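Local atomic coordinates of transcriptional regulator, TetR family (Vibrio parahaemolyticus, PDB entry 3HE0), a protein that probably binds cis-regulatory DNA through a helix-turn-helix motif and acts as a transcription factor of the TetR family. Residues Asp14-Ala19 / Asn39-Ala44. Numbering follows the deposited sequence.
Sequences DQILAA and NEAGVA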
loop_
_atom_site.group_PDB
_atom_site.type_symbol
_atom_site.label_atom_id
_atom_site.label_comp_id
_atom_site.label_asym_id
_atom_site.label_seq_id
_atom_site.Cartn_x
_atom_site.Cartn_y
_atom_site.Cartn_z
ATOM N N ASP A 14 14.236 -23.013 6.622
ATOM C CA ASP A 14 13.959 -22.266 5.395
ATOM C C ASP A 14 12.868 -22.925 4.547
ATOM O O ASP A 14 11.985 -22.252 4.055
ATOM C CB ASP A 14 15.231 -22.166 4.539
ATOM C CG ASP A 14 16.317 -21.318 5.184
ATOM O OD1 ASP A 14 16.017 -20.246 5.764
ATOM O OD2 ASP A 14 17.489 -21.722 5.074
ATOM N N GLN A 15 12.941 -24.243 4.399
ATOM C CA GLN A 15 11.915 -24.992 3.684
ATOM C C GLN A 15 10.515 -24.733 4.274
ATOM O O GLN A 15 9.535 -24.487 3.554
ATOM C CB GLN A 15 12.259 -26.478 3.728
ATOM C CG GLN A 15 11.335 -27.361 2.943
ATOM C CD GLN A 15 11.808 -28.810 2.946
ATOM O OE1 GLN A 15 12.940 -29.097 2.563
ATOM N NE2 GLN A 15 10.939 -29.724 3.357
ATOM N N ILE A 16 10.444 -24.735 5.592
ATOM C CA ILE A 16 9.189 -24.513 6.283
ATOM C C ILE A 16 8.739 -23.077 6.093
ATOM O O ILE A 16 7.536 -22.822 5.923
ATOM C CB ILE A 16 9.304 -24.834 7.834
ATOM C CG1 ILE A 16 9.579 -26.322 8.053
ATOM C CG2 ILE A 16 8.041 -24.398 8.568
ATOM C CD1 ILE A 16 10.136 -26.699 9.513
ATOM N N LEU A 17 9.689 -22.144 6.183
ATOM C CA LEU A 17 9.372 -20.730 5.972
ATOM C C LEU A 17 8.910 -20.483 4.542
ATOM O O LEU A 17 7.982 -19.717 4.316
ATOM C CB LEU A 17 10.558 -19.816 6.289
ATOM C CG LEU A 17 10.799 -19.501 7.761
ATOM C CD1 LEU A 17 11.965 -18.564 7.878
ATOM C CD2 LEU A 17 9.573 -18.933 8.486
ATOM N N ALA A 18 9.557 -21.155 3.601
ATOM C CA ALA A 18 9.174 -21.075 2.190
ATOM C C ALA A 18 7.750 -21.592 1.997
ATOM O O ALA A 18 6.942 -20.906 1.411
ATOM C CB ALA A 18 10.135 -21.851 1.320
ATOM N N ALA A 19 7.433 -22.770 2.543
ATOM C CA ALA A 19 6.055 -23.310 2.452
ATOM C C ALA A 19 5.070 -22.343 3.097
ATOM O O ALA A 19 4.019 -22.031 2.523
ATOM C CB ALA A 19 5.953 -24.674 3.114
ATOM N N ASN A 39 2.359 -30.601 5.386
ATOM C CA ASN A 39 2.082 -31.242 4.092
ATOM C C ASN A 39 2.815 -30.543 2.934
ATOM O O ASN A 39 3.501 -31.193 2.149
ATOM C CB ASN A 39 0.566 -31.268 3.785
ATOM C CG ASN A 39 -0.222 -32.217 4.700
ATOM O OD1 ASN A 39 0.337 -33.090 5.346
ATOM N ND2 ASN A 39 -1.533 -32.036 4.747
ATOM N N GLU A 40 2.670 -29.231 2.852
ATOM C CA GLU A 40 3.308 -28.443 1.800
ATOM C C GLU A 40 4.814 -28.295 1.938
ATOM O O GLU A 40 5.512 -28.143 0.937
ATOM C CB GLU A 40 2.689 -27.050 1.724
ATOM C CG GLU A 40 1.327 -27.010 1.029
ATOM C CD GLU A 40 1.289 -27.715 -0.330
ATOM O OE1 GLU A 40 1.299 -27.009 -1.387
ATOM O OE2 GLU A 40 1.226 -28.980 -0.342
ATOM N N ALA A 41 5.318 -28.312 3.163
ATOM C CA ALA A 41 6.745 -28.242 3.365
ATOM C C ALA A 41 7.351 -29.619 3.204
ATOM O O ALA A 41 8.561 -29.751 3.068
ATOM C CB ALA A 41 7.067 -27.681 4.732
ATOM N N GLY A 42 6.514 -30.648 3.223
ATOM C CA GLY A 42 6.993 -32.001 3.109
ATOM C C GLY A 42 7.710 -32.432 4.370
ATOM O O GLY A 42 8.776 -33.019 4.289
ATOM N N VAL A 43 7.149 -32.120 5.539
ATOM C CA VAL A 43 7.744 -32.570 6.790
ATOM C C VAL A 43 6.640 -33.065 7.688
ATOM O O VAL A 43 5.496 -32.676 7.523
ATOM C CB VAL A 43 8.487 -31.429 7.467
ATOM C CG1 VAL A 43 9.568 -30.879 6.537
ATOM C CG2 VAL A 43 7.492 -30.330 7.882
ATOM N N ALA A 44 6.973 -33.907 8.651
ATOM C CA ALA A 44 6.007 -34.272 9.709
ATOM C C ALA A 44 5.624 -33.040 10.525
ATOM O O ALA A 44 6.435 -32.108 10.677
ATOM C CB ALA A 44 6.582 -35.337 10.612
#
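In the TetR-family DNA-binding domain, the helix of 13-27 meets the turn of the predicted helix-turn-helix motif, where helix 34-41 ends and the chain heads for helix 45-49. The closest backbone approach pairs two alanines: the CA atoms of Ala19 and Ala41 are 5.1 Å apart. The Ala19 methyl rests against the CA-CB bond of Ala41, its CB 3.6 Å from Ala41 CB and 3.7 Å from Ala41 CA. Ala41 CB also faces the backbone of the first helix, 4.1 Å from Ile16 CA, while Ile16 CG1 passes it more loosely at 4.4 Å. Ile16, itself buried, also packs on Leu37, Tyr51 and Phe52.

The polar part lies one helical turn before Ala19. Gln15 has CG anti to its backbone N (chi1 -176°), and its extended chain spans the gap to the end of helix 34-41. Rotation about the last bond (chi3 -56°) turns NE2, rather than OE1, to the carbonyl. NE2 is modelled as a donor to Ala41 O, at a doubtful 2.4 Å and with a bent 131° angle at the hydrogen. Val43 CG1 lies 3.7 Å from Gln15 NE2 and flanks the amide. Gly42, with positive phi, is the C-prime residue of a Schellman motif: Val43 N to Ala38 O and the weak Gly42 N to Asn39 O end helix 34-41.

The chemistry thus divides in two: small methyls allow close helix approach, while a side-chain amide is placed to donate to Ala41 O, a link whose strength the too-short modelled distance leaves doubtful.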